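Local coordinates for laccase (Botrytis aclada, PDB 3SQR), which oxidises phenolic substrates as a multicopper oxidase, passing electrons to dioxygen, which is reduced to water, and probably contributes to lignin breakdown, at the glycan on Asn231. Numbering follows the deposited sequence.

The glycan on Asn231. Residues 68-71, 96, 99, 101, 184, 197-200, 231, 253, 255. With NAG (2-acetamido-2-deoxy-beta-D-glucopyranose), chain B; NAG (2-acetamido-2-deoxy-beta-D-glucopyranose), chain C; BMA (beta-D-mannopyranose), chain G; MAN (alpha-D-mannopyranose), chain D; MAN (alpha-D-mannopyranose), chain E; MAN (alpha-D-mannopyranose), chain F.
Ile101 buries the most surface against the glycan: CG1 lies anti to the carbonyl carbon (chi1 -59°) and the chain is extended, so CD1 meets NAG (chain C) at C4, 3.9 Å away, and the poorly ordered BMA. The N-glycosidic bond joins Asn231 ND2 to C1 of NAG (chain B), the more deeply buried N-acetylglucosamine. Its acetamide N2 donates to Val199 O at 2.8 Å, in the carbonyl plane and 156° at the hydrogen. The O3 hydroxyl reaches Val197 O, also in plane, at 3.1 Å, and donates to ring O5 of NAG (chain C), 3.0 Å away, bridging protein and next sugar; two backbone carbonyls of one strand thus help to set the sugar's orientation. Its acetyl methyl C8 sits among apolar groups, with Val197 CG2 at 3.7 Å and Ile200 CG1, Phe253 CZ and Leu255 CD1 farther; Phe253 turns its edge to the acetamide carbon C7. Water 2 links Val199 N to O5 and O6 of NAG (chain C). MAN (chain D) and MAN (chain E) touch no protein, but MAN (chain F) returns to it: Glu69 N donates almost straight to O4 (3.2 Å, 177° at the hydrogen), and C6 lies over one face of Tyr70, near its edge, 3.7 Å from CZ. Ile101 N donates to Tyr70 OH, probably steadying that ring. The glycan runs along the surface from the loop residue Asn231, past strands 195-205 and 100-103, to strand 67-79.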
# COMPACT_ATOMS: atom_id res chain seq x y z
N ARG A 68 -21.07 -7.42 -4.11
CA ARG A 68 -20.42 -8.47 -3.35
C ARG A 68 -20.32 -8.00 -1.89
O ARG A 68 -19.92 -6.87 -1.63
CB ARG A 68 -19.05 -8.70 -3.90
CG ARG A 68 -19.14 -9.42 -5.31
CD ARG A 68 -17.85 -9.88 -5.73
NE ARG A 68 -17.83 -10.05 -7.19
CZ ARG A 68 -18.34 -11.08 -7.85
NH1 ARG A 68 -18.96 -12.09 -7.21
NH2 ARG A 68 -18.24 -11.10 -9.17
N GLU A 69 -20.75 -8.86 -0.97
CA GLU A 69 -20.84 -8.50 0.41
C GLU A 69 -19.87 -9.31 1.27
O GLU A 69 -19.75 -10.53 1.13
CB GLU A 69 -22.26 -8.74 0.87
CG GLU A 69 -22.54 -8.27 2.30
CD GLU A 69 -24.04 -8.20 2.63
OE1 GLU A 69 -24.78 -9.06 2.13
OE2 GLU A 69 -24.43 -7.29 3.37
N TYR A 70 -19.22 -8.68 2.22
CA TYR A 70 -18.22 -9.31 3.04
C TYR A 70 -18.42 -8.90 4.47
O TYR A 70 -18.85 -7.78 4.74
CB TYR A 70 -16.79 -8.92 2.58
CG TYR A 70 -16.32 -9.53 1.31
CD1 TYR A 70 -15.61 -10.73 1.31
CD2 TYR A 70 -16.54 -8.91 0.12
CE1 TYR A 70 -15.15 -11.29 0.10
CE2 TYR A 70 -16.11 -9.44 -1.05
CZ TYR A 70 -15.43 -10.62 -1.07
OH TYR A 70 -15.03 -11.11 -2.28
N TRP A 71 -18.11 -9.79 5.41
CA TRP A 71 -18.11 -9.48 6.81
C TRP A 71 -16.70 -9.68 7.31
O TRP A 71 -16.14 -10.74 7.13
CB TRP A 71 -19.11 -10.37 7.59
CG TRP A 71 -20.51 -9.96 7.48
CD1 TRP A 71 -21.21 -9.14 8.35
CD2 TRP A 71 -21.41 -10.32 6.45
NE1 TRP A 71 -22.51 -8.96 7.89
CE2 TRP A 71 -22.65 -9.69 6.73
CE3 TRP A 71 -21.30 -11.11 5.30
CZ2 TRP A 71 -23.72 -9.81 5.90
CZ3 TRP A 71 -22.38 -11.26 4.50
CH2 TRP A 71 -23.58 -10.62 4.80
N PRO A 96 -1.99 -13.22 5.88
CA PRO A 96 -2.89 -12.13 5.52
C PRO A 96 -4.34 -12.41 5.84
O PRO A 96 -4.73 -13.58 5.98
CB PRO A 96 -2.74 -12.02 4.00
CG PRO A 96 -1.65 -12.90 3.61
CD PRO A 96 -1.45 -13.92 4.71
N ALA A 99 -9.08 -12.90 1.44
CA ALA A 99 -9.08 -12.24 0.15
C ALA A 99 -10.45 -11.64 -0.16
O ALA A 99 -11.48 -12.29 0.01
CB ALA A 99 -8.72 -13.24 -0.96
N ILE A 101 -12.14 -10.54 -3.42
CA ILE A 101 -11.96 -10.73 -4.86
C ILE A 101 -13.26 -10.25 -5.51
O ILE A 101 -14.38 -10.69 -5.13
CB ILE A 101 -11.55 -12.15 -5.24
CG1 ILE A 101 -10.22 -12.54 -4.55
CG2 ILE A 101 -11.42 -12.32 -6.82
CD1 ILE A 101 -9.69 -14.05 -4.79
N ILE A 184 -8.19 -8.12 -4.80
CA ILE A 184 -7.91 -8.45 -6.20
C ILE A 184 -9.16 -8.14 -6.96
O ILE A 184 -10.24 -8.64 -6.62
CB ILE A 184 -7.54 -9.91 -6.36
CG1 ILE A 184 -6.18 -10.13 -5.71
CG2 ILE A 184 -7.36 -10.24 -7.80
CD1 ILE A 184 -5.74 -11.63 -5.66
N VAL A 197 -1.85 -17.04 -9.80
CA VAL A 197 -1.47 -17.64 -8.55
C VAL A 197 -1.87 -16.76 -7.36
O VAL A 197 -1.80 -17.17 -6.20
CB VAL A 197 0.03 -18.04 -8.52
CG1 VAL A 197 0.30 -19.05 -9.71
CG2 VAL A 197 1.04 -16.89 -8.52
N GLY A 198 -2.24 -15.53 -7.68
CA GLY A 198 -2.66 -14.65 -6.61
C GLY A 198 -1.48 -13.87 -6.06
O GLY A 198 -0.41 -13.67 -6.71
N VAL A 199 -1.72 -13.31 -4.90
CA VAL A 199 -0.78 -12.35 -4.30
C VAL A 199 0.36 -13.08 -3.62
O VAL A 199 0.21 -14.23 -3.09
CB VAL A 199 -1.52 -11.45 -3.29
CG1 VAL A 199 -0.56 -10.62 -2.49
CG2 VAL A 199 -2.49 -10.45 -4.00
N ILE A 200 1.50 -12.47 -3.65
CA ILE A 200 2.64 -12.86 -2.79
C ILE A 200 3.01 -11.61 -2.02
O ILE A 200 3.49 -10.63 -2.60
CB ILE A 200 3.88 -13.31 -3.59
CG1 ILE A 200 3.52 -14.52 -4.47
CG2 ILE A 200 5.08 -13.59 -2.65
CD1 ILE A 200 4.63 -15.03 -5.38
N ASN A 231 4.54 -14.23 1.67
CA ASN A 231 3.17 -14.66 1.71
C ASN A 231 2.81 -15.28 3.03
O ASN A 231 2.14 -16.29 3.07
CB ASN A 231 2.84 -15.57 0.56
CG ASN A 231 1.44 -15.30 0.05
OD1 ASN A 231 1.02 -14.16 -0.07
ND2 ASN A 231 0.74 -16.35 -0.22
N PHE A 253 7.88 -20.13 2.19
CA PHE A 253 6.88 -19.96 1.18
C PHE A 253 7.22 -20.87 -0.01
O PHE A 253 8.37 -20.98 -0.38
CB PHE A 253 6.89 -18.55 0.63
CG PHE A 253 6.08 -18.36 -0.62
CD1 PHE A 253 4.69 -18.47 -0.57
CD2 PHE A 253 6.68 -18.12 -1.85
CE1 PHE A 253 3.91 -18.28 -1.69
CE2 PHE A 253 5.90 -17.95 -3.02
CZ PHE A 253 4.49 -18.05 -2.93
N LEU A 255 5.91 -22.16 -4.01
CA LEU A 255 5.15 -21.88 -5.19
C LEU A 255 5.52 -22.99 -6.20
O LEU A 255 6.70 -23.20 -6.40
CB LEU A 255 5.57 -20.53 -5.78
CG LEU A 255 4.87 -20.13 -7.07
CD1 LEU A 255 3.31 -20.26 -7.06
CD2 LEU A 255 5.36 -18.76 -7.58
C1 NAG B . -0.62 -16.24 -0.69
C2 NAG B . -0.92 -17.23 -1.81
C3 NAG B . -2.34 -16.96 -2.28
C4 NAG B . -3.34 -17.09 -1.14
C5 NAG B . -2.85 -16.32 0.13
C6 NAG B . -3.40 -16.95 1.38
C7 NAG B . 0.49 -17.90 -3.66
C8 NAG B . 1.25 -17.52 -4.92
N2 NAG B . -0.13 -16.95 -2.97
O3 NAG B . -2.70 -17.80 -3.35
O4 NAG B . -4.61 -16.55 -1.56
O5 NAG B . -1.47 -16.49 0.38
O6 NAG B . -3.26 -16.03 2.47
O7 NAG B . 0.43 -19.07 -3.24
C1 NAG C . -5.40 -17.25 -2.52
C2 NAG C . -6.81 -17.35 -1.97
C3 NAG C . -7.79 -18.00 -2.96
C4 NAG C . -7.66 -17.40 -4.35
C5 NAG C . -6.19 -17.25 -4.77
C6 NAG C . -6.05 -16.59 -6.15
C7 NAG C . -7.08 -17.37 0.44
C8 NAG C . -7.06 -18.12 1.74
N2 NAG C . -6.84 -18.05 -0.68
O3 NAG C . -9.12 -17.84 -2.50
O4 NAG C . -8.26 -18.34 -5.23
O5 NAG C . -5.44 -16.55 -3.77
O6 NAG C . -6.10 -15.17 -6.05
O7 NAG C . -7.28 -16.14 0.43
C1 BMA G . -9.47 -17.89 -5.88
C2 BMA G . -9.81 -18.85 -7.03
C3 BMA G . -11.09 -18.35 -7.74
C4 BMA G . -12.23 -18.16 -6.72
C5 BMA G . -11.75 -17.39 -5.48
C6 BMA G . -12.79 -17.41 -4.37
O2 BMA G . -9.89 -20.12 -6.40
O3 BMA G . -11.51 -19.09 -8.89
O4 BMA G . -13.29 -17.44 -7.33
O5 BMA G . -10.53 -17.90 -4.95
O6 BMA G . -12.88 -18.72 -3.80
C1 MAN D . -13.72 -18.88 -2.78
C2 MAN D . -14.00 -20.38 -2.63
C3 MAN D . -15.10 -20.85 -3.60
C4 MAN D . -16.31 -19.93 -3.47
C5 MAN D . -15.89 -18.46 -3.69
C6 MAN D . -16.98 -17.40 -3.59
O2 MAN D . -14.44 -20.53 -1.30
O3 MAN D . -15.51 -22.20 -3.40
O4 MAN D . -17.25 -20.33 -4.41
O5 MAN D . -14.95 -18.15 -2.68
O6 MAN D . -17.63 -17.62 -2.36
C1 MAN E . -18.73 -16.68 -2.26
C2 MAN E . -19.48 -17.00 -0.96
C3 MAN E . -20.17 -18.36 -1.10
C4 MAN E . -21.05 -18.40 -2.35
C5 MAN E . -20.31 -17.93 -3.60
C6 MAN E . -21.28 -17.65 -4.74
O2 MAN E . -20.51 -16.08 -0.66
O3 MAN E . -20.91 -18.51 0.09
O4 MAN E . -21.49 -19.71 -2.64
O5 MAN E . -19.60 -16.72 -3.38
O6 MAN E . -20.48 -17.58 -5.91
C1 MAN F . -20.11 -15.09 0.30
C2 MAN F . -21.41 -14.39 0.76
C3 MAN F . -22.04 -13.64 -0.43
C4 MAN F . -21.03 -12.65 -1.01
C5 MAN F . -19.74 -13.39 -1.39
C6 MAN F . -18.63 -12.40 -1.76
O2 MAN F . -21.18 -13.55 1.89
O3 MAN F . -23.24 -12.98 -0.08
O4 MAN F . -21.59 -11.76 -1.99
O5 MAN F . -19.23 -14.16 -0.30
O6 MAN F . -17.42 -13.09 -2.10
O HOH W 1 -9.81 -15.69 1.91
O HOH W 2 -4.33 -13.97 -3.72
O HOH W 3 -4.57 -15.91 4.82